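Local coordinates for protein CghA (Chaetomium globosum, PDB 6KBC) that is a two-domain, beta-rich member of the Diels-Alderase family in the calycin clan and binds the ligand WK1 in a pocket, at residues K40-D52 with T63-F77. Residues are numbered along the deposited sequence; the frame is centred on the assembly and turned at random.
With WK1 ((2S)-3-[(2S,4E)-4-[[(1R,2S,4aR,6S,8R,8aS)-2-[(E)-but-2-en-2-yl]-6,8-dimethyl-1,2,4a,5,6,7,8,8a-octahydronaphthalen-1-yl]-oxidanyl-methylidene]-3,5-bis(oxidanylidene)pyrrolidin-2-yl]-2-methyl-2-oxidanyl-propanoic acid), chain B.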
loop_
_atom_site.group_PDB
_atom_site.type_symbol
_atom_site.label_atom_id
_atom_site.label_comp_id
_atom_site.label_asym_id
_atom_site.label_seq_id
_atom_site.Cartn_x
_atom_site.Cartn_y
_atom_site.Cartn_z
ATOM N N LYS A 40 -18.515 6.896 -14.794
ATOM C CA LYS A 40 -19.111 5.617 -14.444
ATOM C C LYS A 40 -17.990 4.674 -14.021
ATOM O O LYS A 40 -16.884 4.729 -14.564
ATOM C CB LYS A 40 -19.882 5.010 -15.629
ATOM C CG LYS A 40 -21.271 5.604 -15.897
ATOM C CD LYS A 40 -22.242 5.526 -14.724
ATOM C CE LYS A 40 -23.649 5.916 -15.185
ATOM N NZ LYS A 40 -24.336 6.814 -14.207
ATOM N N LEU A 41 -18.268 3.813 -13.051
ATOM C CA LEU A 41 -17.260 2.890 -12.546
ATOM C C LEU A 41 -17.455 1.527 -13.200
ATOM O O LEU A 41 -18.534 0.932 -13.099
ATOM C CB LEU A 41 -17.317 2.779 -11.021
ATOM C CG LEU A 41 -16.280 1.837 -10.388
ATOM C CD1 LEU A 41 -14.855 2.380 -10.525
ATOM C CD2 LEU A 41 -16.618 1.576 -8.929
ATOM N N SER A 42 -16.413 1.048 -13.872
ATOM C CA SER A 42 -16.449 -0.285 -14.452
ATOM C C SER A 42 -16.756 -1.318 -13.372
ATOM O O SER A 42 -16.246 -1.220 -12.250
ATOM C CB SER A 42 -15.119 -0.619 -15.127
ATOM O OG SER A 42 -15.026 -2.013 -15.383
ATOM N N PRO A 43 -17.587 -2.321 -13.670
ATOM C CA PRO A 43 -17.927 -3.321 -12.647
ATOM C C PRO A 43 -16.785 -4.270 -12.309
ATOM O O PRO A 43 -16.937 -5.072 -11.383
ATOM C CB PRO A 43 -19.104 -4.077 -13.277
ATOM C CG PRO A 43 -18.890 -3.933 -14.745
ATOM C CD PRO A 43 -18.281 -2.566 -14.944
ATOM N N THR A 44 -15.662 -4.220 -13.024
ATOM C CA THR A 44 -14.504 -5.040 -12.678
ATOM C C THR A 44 -13.300 -4.193 -12.296
ATOM O O THR A 44 -12.194 -4.733 -12.166
ATOM C CB THR A 44 -14.105 -5.960 -13.833
ATOM O OG1 THR A 44 -13.726 -5.161 -14.958
ATOM C CG2 THR A 44 -15.266 -6.874 -14.215
ATOM N N ALA A 45 -13.475 -2.886 -12.149
ATOM C CA ALA A 45 -12.353 -2.019 -11.837
ATOM C C ALA A 45 -12.264 -1.783 -10.336
ATOM O O ALA A 45 -13.235 -1.936 -9.590
ATOM C CB ALA A 45 -12.468 -0.681 -12.568
ATOM N N VAL A 46 -11.069 -1.421 -9.896
ATOM C CA VAL A 46 -10.843 -1.008 -8.518
ATOM C C VAL A 46 -9.841 0.129 -8.531
ATOM O O VAL A 46 -8.822 0.063 -9.225
ATOM C CB VAL A 46 -10.379 -2.175 -7.625
ATOM C CG1 VAL A 46 -9.051 -2.731 -8.099
ATOM C CG2 VAL A 46 -10.245 -1.695 -6.182
ATOM N N GLU A 47 -10.167 1.199 -7.817
ATOM C CA GLU A 47 -9.265 2.314 -7.613
ATOM C C GLU A 47 -8.973 2.410 -6.126
ATOM O O GLU A 47 -9.866 2.206 -5.295
ATOM C CB GLU A 47 -9.868 3.620 -8.136
ATOM C CG GLU A 47 -10.191 3.547 -9.617
ATOM C CD GLU A 47 -10.055 4.878 -10.319
ATOM O OE1 GLU A 47 -11.077 5.392 -10.812
ATOM O OE2 GLU A 47 -8.927 5.388 -10.412
ATOM N N THR A 48 -7.716 2.690 -5.800
ATOM C CA THR A 48 -7.250 2.704 -4.422
ATOM C C THR A 48 -6.383 3.929 -4.194
ATOM O O THR A 48 -5.483 4.219 -4.989
ATOM C CB THR A 48 -6.460 1.428 -4.086
ATOM O OG1 THR A 48 -7.219 0.282 -4.482
ATOM C CG2 THR A 48 -6.177 1.354 -2.590
ATOM N N TRP A 49 -6.678 4.654 -3.119
ATOM C CA TRP A 49 -5.812 5.693 -2.581
ATOM C C TRP A 49 -5.427 5.255 -1.178
ATOM O O TRP A 49 -6.296 5.130 -0.310
ATOM C CB TRP A 49 -6.521 7.053 -2.539
ATOM C CG TRP A 49 -6.909 7.595 -3.889
ATOM C CD1 TRP A 49 -6.260 8.566 -4.604
ATOM C CD2 TRP A 49 -8.028 7.195 -4.681
ATOM N NE1 TRP A 49 -6.917 8.799 -5.785
ATOM C CE2 TRP A 49 -8.003 7.967 -5.859
ATOM C CE3 TRP A 49 -9.050 6.257 -4.511
ATOM C CZ2 TRP A 49 -8.960 7.828 -6.861
ATOM C CZ3 TRP A 49 -10.000 6.123 -5.508
ATOM C CH2 TRP A 49 -9.945 6.899 -6.666
ATOM N N LEU A 50 -4.142 5.004 -0.960
ATOM C CA LEU A 50 -3.668 4.476 0.315
ATOM C C LEU A 50 -2.843 5.524 1.045
ATOM O O LEU A 50 -1.974 6.167 0.449
ATOM C CB LEU A 50 -2.817 3.209 0.113
ATOM C CG LEU A 50 -2.156 2.548 1.338
ATOM C CD1 LEU A 50 -2.039 1.032 1.100
ATOM C CD2 LEU A 50 -0.769 3.148 1.660
ATOM N N PHE A 51 -3.083 5.656 2.349
ATOM C CA PHE A 51 -2.326 6.566 3.204
ATOM C C PHE A 51 -1.964 5.810 4.468
ATOM O O PHE A 51 -2.824 5.163 5.065
ATOM C CB PHE A 51 -3.125 7.827 3.587
ATOM C CG PHE A 51 -3.642 8.617 2.411
ATOM C CD1 PHE A 51 -4.806 8.238 1.763
ATOM C CD2 PHE A 51 -2.979 9.759 1.984
ATOM C CE1 PHE A 51 -5.288 8.981 0.680
ATOM C CE2 PHE A 51 -3.454 10.507 0.910
ATOM C CZ PHE A 51 -4.610 10.113 0.259
ATOM N N ASP A 52 -0.714 5.907 4.907
ATOM C CA ASP A 52 -0.370 5.182 6.118
ATOM C C ASP A 52 0.619 5.977 6.954
ATOM O O ASP A 52 1.132 7.024 6.545
ATOM C CB ASP A 52 0.189 3.776 5.824
ATOM C CG ASP A 52 1.410 3.801 4.927
ATOM O OD1 ASP A 52 2.126 4.833 4.913
ATOM O OD2 ASP A 52 1.667 2.776 4.243
ATOM N N THR A 63 -3.087 2.429 8.725
ATOM C CA THR A 63 -3.205 2.472 7.280
ATOM C C THR A 63 -4.679 2.559 6.932
ATOM O O THR A 63 -5.528 1.981 7.614
ATOM C CB THR A 63 -2.541 1.258 6.609
ATOM O OG1 THR A 63 -2.493 1.462 5.189
ATOM C CG2 THR A 63 -3.293 -0.041 6.921
ATOM N N VAL A 64 -4.970 3.322 5.893
ATOM C CA VAL A 64 -6.312 3.415 5.348
ATOM C C VAL A 64 -6.192 3.308 3.839
ATOM O O VAL A 64 -5.292 3.902 3.232
ATOM C CB VAL A 64 -7.007 4.732 5.775
ATOM C CG1 VAL A 64 -6.160 5.943 5.385
ATOM C CG2 VAL A 64 -8.393 4.824 5.185
ATOM N N SER A 65 -7.066 2.517 3.237
ATOM C CA SER A 65 -7.195 2.481 1.792
ATOM C C SER A 65 -8.587 2.985 1.461
ATOM O O SER A 65 -9.577 2.442 1.962
ATOM C CB SER A 65 -6.967 1.067 1.231
ATOM O OG SER A 65 -5.595 0.722 1.320
ATOM N N PHE A 66 -8.654 4.049 0.668
ATOM C CA PHE A 66 -9.912 4.522 0.115
ATOM C C PHE A 66 -10.169 3.763 -1.180
ATOM O O PHE A 66 -9.383 3.864 -2.130
ATOM C CB PHE A 66 -9.868 6.024 -0.139
ATOM C CG PHE A 66 -9.738 6.852 1.115
ATOM C CD1 PHE A 66 -8.495 7.085 1.681
ATOM C CD2 PHE A 66 -10.862 7.407 1.721
ATOM C CE1 PHE A 66 -8.365 7.867 2.838
ATOM C CE2 PHE A 66 -10.739 8.187 2.874
ATOM C CZ PHE A 66 -9.491 8.411 3.430
ATOM N N PHE A 67 -11.265 3.011 -1.214
ATOM C CA PHE A 67 -11.580 2.112 -2.312
ATOM C C PHE A 67 -12.781 2.607 -3.108
ATOM O O PHE A 67 -13.782 3.048 -2.535
ATOM C CB PHE A 67 -11.907 0.705 -1.800
ATOM C CG PHE A 67 -10.718 -0.089 -1.346
ATOM C CD1 PHE A 67 -9.633 -0.291 -2.185
ATOM C CD2 PHE A 67 -10.711 -0.686 -0.093
ATOM C CE1 PHE A 67 -8.544 -1.060 -1.771
ATOM C CE2 PHE A 67 -9.631 -1.454 0.325
ATOM C CZ PHE A 67 -8.548 -1.642 -0.516
ATOM N N ARG A 68 -12.668 2.517 -4.431
ATOM C CA ARG A 68 -13.808 2.388 -5.333
ATOM C C ARG A 68 -13.647 1.036 -6.019
ATOM O O ARG A 68 -12.767 0.874 -6.870
ATOM C CB ARG A 68 -13.848 3.523 -6.354
ATOM C CG ARG A 68 -14.171 4.898 -5.790
ATOM C CD ARG A 68 -13.943 5.916 -6.872
ATOM N NE ARG A 68 -14.465 7.237 -6.544
ATOM C CZ ARG A 68 -14.588 8.214 -7.433
ATOM N NH1 ARG A 68 -14.229 7.998 -8.693
ATOM N NH2 ARG A 68 -15.065 9.401 -7.075
ATOM N N ASP A 69 -14.470 0.065 -5.635
ATOM C CA ASP A 69 -14.369 -1.306 -6.138
ATOM C C ASP A 69 -15.663 -1.651 -6.873
ATOM O O ASP A 69 -16.695 -1.915 -6.243
ATOM C CB ASP A 69 -14.089 -2.283 -4.995
ATOM C CG ASP A 69 -13.738 -3.691 -5.484
ATOM O OD1 ASP A 69 -13.982 -4.005 -6.667
ATOM O OD2 ASP A 69 -13.215 -4.491 -4.675
ATOM N N GLY A 70 -15.596 -1.658 -8.207
ATOM C CA GLY A 70 -16.784 -1.944 -8.995
ATOM C C GLY A 70 -17.337 -3.328 -8.726
ATOM O O GLY A 70 -18.551 -3.516 -8.638
ATOM N N SER A 71 -16.454 -4.307 -8.541
ATOM C CA SER A 71 -16.902 -5.686 -8.369
ATOM C C SER A 71 -17.657 -5.931 -7.073
ATOM O O SER A 71 -18.331 -6.958 -6.960
ATOM C CB SER A 71 -15.722 -6.649 -8.430
ATOM O OG SER A 71 -14.799 -6.397 -7.384
ATOM N N GLN A 72 -17.562 -5.051 -6.082
ATOM C CA GLN A 72 -18.229 -5.344 -4.828
ATOM C C GLN A 72 -19.450 -4.425 -4.639
ATOM O O GLN A 72 -19.941 -4.238 -3.519
ATOM C CB GLN A 72 -17.183 -5.261 -3.712
ATOM C CG GLN A 72 -17.660 -5.669 -2.354
ATOM C CD GLN A 72 -16.551 -5.620 -1.315
ATOM O OE1 GLN A 72 -15.416 -5.228 -1.596
ATOM N NE2 GLN A 72 -16.859 -6.133 -0.111
ATOM N N ALA A 73 -19.924 -3.823 -5.734
ATOM C CA ALA A 73 -21.182 -3.094 -5.732
ATOM C C ALA A 73 -22.315 -3.994 -5.233
ATOM O O ALA A 73 -22.299 -5.214 -5.440
ATOM C CB ALA A 73 -21.505 -2.544 -7.128
ATOM N N PRO A 74 -23.331 -3.412 -4.561
ATOM C CA PRO A 74 -23.551 -1.965 -4.398
ATOM C C PRO A 74 -22.566 -1.264 -3.455
ATOM O O PRO A 74 -22.354 -0.062 -3.607
ATOM C CB PRO A 74 -24.971 -1.896 -3.831
ATOM C CG PRO A 74 -25.116 -3.156 -3.049
ATOM C CD PRO A 74 -24.320 -4.203 -3.798
ATOM N N ALA A 75 -21.965 -2.003 -2.520
ATOM C CA ALA A 75 -21.063 -1.415 -1.526
ATOM C C ALA A 75 -19.667 -1.190 -2.119
ATOM O O ALA A 75 -18.664 -1.741 -1.667
ATOM C CB ALA A 75 -21.007 -2.299 -0.287
ATOM N N SER A 76 -19.613 -0.337 -3.143
ATOM C CA SER A 76 -18.372 -0.130 -3.880
ATOM C C SER A 76 -17.423 0.851 -3.213
ATOM O O SER A 76 -16.245 0.887 -3.582
ATOM C CB SER A 76 -18.666 0.370 -5.297
ATOM O OG SER A 76 -19.129 -0.688 -6.118
ATOM N N PHE A 77 -17.900 1.665 -2.276
ATOM C CA PHE A 77 -17.124 2.775 -1.739
ATOM C C PHE A 77 -16.830 2.523 -0.273
ATOM O O PHE A 77 -17.747 2.295 0.525
ATOM C CB PHE A 77 -17.856 4.103 -1.920
ATOM C CG PHE A 77 -18.398 4.286 -3.294
ATOM C CD1 PHE A 77 -17.591 4.050 -4.394
ATOM C CD2 PHE A 77 -19.714 4.664 -3.496
ATOM C CE1 PHE A 77 -18.076 4.202 -5.671
ATOM C CE2 PHE A 77 -20.210 4.814 -4.778
ATOM C CZ PHE A 77 -19.390 4.579 -5.866
HETATM O O WK1 B . -10.085 -5.188 5.038
HETATM C C17 WK1 B . -9.026 -4.646 5.229
HETATM O O1 WK1 B . -8.860 -3.861 6.119
HETATM C C19 WK1 B . -7.872 -4.946 4.363
HETATM O O2 WK1 B . -8.132 -5.964 3.458
HETATM C C18 WK1 B . -6.743 -5.440 5.215
HETATM C C20 WK1 B . -7.631 -3.653 3.636
HETATM C C22 WK1 B . -6.295 -3.631 3.014
HETATM N N WK1 B . -5.834 -2.388 2.426
HETATM C C21 WK1 B . -5.301 -2.631 1.233
HETATM O O5 WK1 B . -4.781 -1.682 0.490
HETATM C C23 WK1 B . -6.025 -4.587 1.965
HETATM O O4 WK1 B . -6.288 -5.877 2.014
HETATM C C24 WK1 B . -5.377 -4.041 0.823
HETATM C C16 WK1 B . -4.943 -4.751 -0.376
HETATM O O3 WK1 B . -5.146 -6.010 -0.423
HETATM C C9 WK1 B . -4.177 -4.055 -1.421
HETATM C C8 WK1 B . -2.742 -4.162 -0.829
HETATM C C12 WK1 B . -2.544 -3.985 0.662
HETATM C C13 WK1 B . -2.202 -2.837 1.203
HETATM C C90 WK1 B . -2.022 -2.694 2.675
HETATM C C14 WK1 B . -2.740 -5.141 1.576
HETATM C C7 WK1 B . -2.100 -5.475 -1.158
HETATM C C6 WK1 B . -2.059 -5.863 -2.405
HETATM C C3 WK1 B . -2.910 -5.109 -3.377
HETATM C C4 WK1 B . -4.247 -4.689 -2.803
HETATM C C5 WK1 B . -4.854 -3.700 -3.780
HETATM C C11 WK1 B . -6.260 -3.380 -3.381
HETATM C C2 WK1 B . -3.045 -5.707 -4.753
HETATM C C1 WK1 B . -3.431 -4.565 -5.638
HETATM C C10 WK1 B . -3.416 -4.863 -7.101
HETATM C C WK1 B . -4.806 -4.132 -5.232
HETATM O O HOH W 1 -13.796 5.546 -10.128
HETATM O O HOH W 2 -0.100 0.717 4.474
#
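Strands 46-52 and 63-69 run antiparallel at 163° as the two arms of a beta hairpin in the calycin-like N-terminal domain, with Glu47-Arg68, Trp49-Phe66 and Phe51-Val64 as hydrogen-bonded pairs. Beyond the Glu47-Arg68 pair, Gly70 N donates to Ala45 O (2.8 Å), extending the ladder to the type I turn Ser42-Ala45.

Thr48, Leu50, Ser65 and Phe67 share the face that lines the WK1 pocket. Ser65 OG, set beside its own backbone N (chi1 -72°), donates to WK1 O5 at 2.7 Å, while Leu50 CD1 packs against the same hydroxyl. Thr48 and Phe67 lie alongside each other: Thr48 OG1 meets the ring edge in plane, 3.3 Å from Phe67 CE1, and Ser65 CB lies over one ring face, toward its rim. Phe67 CE1 in turn reaches WK1 C11 at 3.6 Å.

The reverse face carries Glu47, Trp49, Phe51, Val64, Phe66 and Arg68. Phe51 and Phe66 meet rim to rim with planes at 87°, neither over the other's face, their nearest atoms being Phe51 CD1 and Phe66 CE1 at 3.7 Å; Val146 of strand 143-150 touches both. The extended Arg68 chain lays CD obliquely against the six-membered ring of Trp49, 4.1 Å from Trp49 CH2, and its NH1 also bonds Ser8 OG. Glu47 pairs directly with Arg228 through OE2. Between the side chains of Glu47 and Arg68 the link runs through a water, which donates to Glu47 OE1 (2.8 Å) and accepts from Arg68 NH1 (2.9 Å), in the guanidinium plane.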